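PDB 5KO5: purine nucleoside phosphorylase from Schistosoma mansoni, which catalyses the reversible phosphorolysis of purine nucleosides such as inosine and guanosine, releasing the free base and ribose 1-phosphate. Local coordinates for residues E10-A15 against I102-L107. Sequence-based numbering, arbitrary orientation. Where two conformers were deposited one is given.
With EDO (1,2-ethanediol), chain E.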
ATOM      1  N   GLU A  10     -18.064 -15.695  16.980  1.00 17.49           N
ATOM      2  CA  GLU A  10     -18.661 -15.466  18.296  1.00 21.54           C
ATOM      3  C   GLU A  10     -19.054 -14.002  18.483  1.00 20.24           C
ATOM      4  O   GLU A  10     -20.156 -13.699  18.957  1.00 18.73           O
ATOM      5  CB  GLU A  10     -17.692 -15.906  19.395  1.00 27.81           C
ATOM      6  CG  GLU A  10     -18.137 -15.486  20.791  1.00 44.30           C
ATOM      7  CD  GLU A  10     -17.157 -15.890  21.879  1.00 59.66           C
ATOM      8  OE1 GLU A  10     -17.557 -15.919  23.064  1.00 57.85           O
ATOM      9  OE2 GLU A  10     -15.987 -16.178  21.551  1.00 66.91           O
ATOM     10  N   ASN A  11     -18.166 -13.080  18.117  1.00 18.26           N
ATOM     11  CA  ASN A  11     -18.446 -11.667  18.346  1.00 18.87           C
ATOM     12  C   ASN A  11     -19.558 -11.168  17.435  1.00 20.66           C
ATOM     13  O   ASN A  11     -20.425 -10.402  17.871  1.00 17.72           O
ATOM     14  CB  ASN A  11     -17.173 -10.849  18.147  1.00 19.03           C
ATOM     15  CG  ASN A  11     -16.141 -11.115  19.225  1.00 21.39           C
ATOM     16  OD1 ASN A  11     -16.470 -11.610  20.306  1.00 20.51           O
ATOM     17  ND2 ASN A  11     -14.891 -10.770  18.946  1.00 18.92           N
ATOM     18  N   ALA A  12     -19.538 -11.563  16.161  1.00 16.27           N
ATOM     19  CA  ALA A  12     -20.621 -11.169  15.267  1.00 18.02           C
ATOM     20  C   ALA A  12     -21.949 -11.751  15.734  1.00 18.63           C
ATOM     21  O   ALA A  12     -22.995 -11.097  15.615  1.00 19.03           O
ATOM     22  CB  ALA A  12     -20.313 -11.594  13.831  1.00 18.13           C
ATOM     23  N   SER A  13     -21.931 -12.975  16.285  1.00 17.79           N
ATOM     24  CA  SER A  13     -23.156 -13.595  16.793  0.62 20.75           C
ATOM     25  C   SER A  13     -23.733 -12.806  17.960  1.00 21.83           C
ATOM     26  O   SER A  13     -24.950 -12.650  18.080  1.00 24.93           O
ATOM     27  CB  SER A  13     -22.879 -15.034  17.244  0.62 22.01           C
ATOM     28  OG  SER A  13     -22.572 -15.906  16.169  0.62 21.51           O
ATOM     29  N   MET A  14     -22.863 -12.314  18.843  1.00 18.98           N
ATOM     30  CA  MET A  14     -23.348 -11.559  19.993  1.00 21.88           C
ATOM     31  C   MET A  14     -24.020 -10.265  19.549  1.00 21.03           C
ATOM     32  O   MET A  14     -25.063  -9.878  20.096  1.00 24.66           O
ATOM     33  CB  MET A  14     -22.205 -11.278  20.966  1.00 26.30           C
ATOM     34  CG  MET A  14     -22.665 -10.581  22.237  1.00 45.75           C
ATOM     35  SD  MET A  14     -21.369 -10.396  23.470  1.00 57.46           S
ATOM     36  CE  MET A  14     -22.320  -9.766  24.853  1.00 63.13           C
ATOM     37  N   ALA A  15     -23.448  -9.597  18.546  1.00 19.55           N
ATOM     38  CA  ALA A  15     -24.077  -8.401  17.996  1.00 20.39           C
ATOM     39  C   ALA A  15     -25.403  -8.735  17.324  1.00 20.37           C
ATOM     40  O   ALA A  15     -26.395  -8.018  17.507  1.00 20.35           O
ATOM     41  CB  ALA A  15     -23.127  -7.717  17.010  1.00 18.70           C
ATOM     42  N   ILE A 102     -20.583  -6.110   8.473  1.00 15.29           N
ATOM     43  CA  ILE A 102     -21.022  -6.891   7.319  1.00 15.70           C
ATOM     44  C   ILE A 102     -21.272  -8.341   7.722  1.00 13.61           C
ATOM     45  O   ILE A 102     -22.234  -8.976   7.273  1.00 14.84           O
ATOM     46  CB  ILE A 102     -19.985  -6.810   6.186  1.00 15.17           C
ATOM     47  CG1 ILE A 102     -19.677  -5.361   5.807  1.00 21.12           C
ATOM     48  CG2 ILE A 102     -20.488  -7.596   4.982  1.00 13.85           C
ATOM     49  CD1 ILE A 102     -20.893  -4.571   5.450  1.00 21.19           C
ATOM     50  N   ARG A 103     -20.395  -8.889   8.555  1.00 13.49           N
ATOM     51  CA  ARG A 103     -20.609 -10.245   9.047  1.00 13.12           C
ATOM     52  C   ARG A 103     -21.845 -10.342   9.935  1.00 14.28           C
ATOM     53  O   ARG A 103     -22.530 -11.373   9.923  1.00 13.80           O
ATOM     54  CB  ARG A 103     -19.343 -10.727   9.741  1.00 14.04           C
ATOM     55  CG  ARG A 103     -18.258 -10.950   8.710  1.00 13.10           C
ATOM     56  CD  ARG A 103     -16.913 -11.366   9.289  1.00 13.58           C
ATOM     57  NE  ARG A 103     -16.029 -11.716   8.178  1.00 13.66           N
ATOM     58  CZ  ARG A 103     -14.715 -11.847   8.275  1.00 14.05           C
ATOM     59  NH1 ARG A 103     -14.110 -11.682   9.449  1.00 16.59           N
ATOM     60  NH2 ARG A 103     -14.005 -12.134   7.190  1.00 14.86           N
ATOM     61  N   VAL A 104     -22.155  -9.283  10.688  1.00 13.69           N
ATOM     62  CA  VAL A 104     -23.423  -9.241  11.412  1.00 14.68           C
ATOM     63  C   VAL A 104     -24.592  -9.272  10.435  1.00 15.24           C
ATOM     64  O   VAL A 104     -25.562 -10.008  10.639  1.00 16.99           O
ATOM     65  CB  VAL A 104     -23.459  -8.014  12.341  1.00 14.81           C
ATOM     66  CG1 VAL A 104     -24.860  -7.808  12.909  1.00 17.72           C
ATOM     67  CG2 VAL A 104     -22.435  -8.198  13.463  1.00 15.18           C
ATOM     68  N   MET A 105     -24.520  -8.483   9.357  1.00 15.46           N
ATOM     69  CA  MET A 105     -25.549  -8.578   8.324  1.00 17.84           C
ATOM     70  C   MET A 105     -25.726 -10.013   7.856  1.00 15.30           C
ATOM     71  O   MET A 105     -26.856 -10.483   7.707  1.00 16.65           O
ATOM     72  CB  MET A 105     -25.200  -7.700   7.126  1.00 15.94           C
ATOM     73  CG  MET A 105     -25.358  -6.220   7.373  1.00 17.17           C
ATOM     74  SD  MET A 105     -25.091  -5.358   5.818  1.00 19.71           S
ATOM     75  CE  MET A 105     -25.309  -3.651   6.333  1.00 21.65           C
ATOM     76  N   LYS A 106     -24.621 -10.729   7.627  1.00 15.38           N
ATOM     77  CA  LYS A 106     -24.724 -12.109   7.166  1.00 14.77           C
ATOM     78  C   LYS A 106     -25.485 -12.961   8.173  1.00 15.02           C
ATOM     79  O   LYS A 106     -26.397 -13.708   7.805  1.00 17.14           O
ATOM     80  CB  LYS A 106     -23.330 -12.688   6.909  1.00 14.46           C
ATOM     81  CG  LYS A 106     -23.330 -14.177   6.503  1.00 15.43           C
ATOM     82  CD  LYS A 106     -23.819 -14.374   5.066  1.00 16.50           C
ATOM     83  CE  LYS A 106     -24.078 -15.830   4.712  1.00 20.11           C
ATOM     84  NZ  LYS A 106     -22.870 -16.679   4.777  1.00 26.88           N
ATOM     85  N   LEU A 107     -25.132 -12.844   9.460  1.00 17.56           N
ATOM     86  CA  LEU A 107     -25.811 -13.628  10.487  1.00 18.95           C
ATOM     87  C   LEU A 107     -27.268 -13.223  10.648  1.00 19.18           C
ATOM     88  O   LEU A 107     -28.086 -14.042  11.082  1.00 21.11           O
ATOM     89  CB  LEU A 107     -25.082 -13.519  11.826  1.00 15.16           C
ATOM     90  CG  LEU A 107     -23.657 -14.084  11.801  1.00 14.84           C
ATOM     91  CD1 LEU A 107     -23.067 -14.074  13.194  1.00 18.27           C
ATOM     92  CD2 LEU A 107     -23.621 -15.482  11.219  1.00 16.68           C
TER
HETATM   93  C1  EDO E 304     -21.668 -17.384   8.383  1.00 27.57           C
HETATM   94  O1  EDO E 304     -21.230 -17.258   7.022  1.00 29.98           O
HETATM   95  C2  EDO E 304     -22.830 -18.363   8.484  1.00 32.50           C
HETATM   96  O2  EDO E 304     -24.044 -17.745   8.032  1.00 34.81           O
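Ala12 enters the groove between Val104 and Leu107, about one helical turn apart on 102-107: its CB lies 3.8 Å from Leu107 CD1 and 4.0 Å from Val104 CG2. A turn further along 10-15, Ala15 CB meets the same Val104 methyl at 3.6 Å, so CG2 touches both alanines. That methyl stands beside the backbone N because CG1 takes the place anti to it (chi1 170°). Leu107 reaches across with CD1 alone, which rests on the backbone where Ala12 joins Ser13, 3.5 Å from Ser13 N. The small alanine side chains thus meet Val104 and Leu107 where the axes of 10-15 and 102-107 come within 8.7 Å and cross at -66°. The guanidinium of Arg103 leads away from the interface to hydrogen-bond Ala7 O, tying helix 95-108 to the residues just before helix 9-23. Lys106 NZ hydrogen-bonds to Cys233 O and to an ethanediol, probably from the crystallisation liquor. Val104 and Leu107 also touch Ile19 and Ala16 further along helix 9-23, while Ile102 packs on helix 224-232 and Met105 on strand 78-84. This is helix-to-helix packing on the flank of the mixed sheet of the alpha/beta phosphorylase-superfamily fold, with helix 95-108 between that strand and the N-terminal helix.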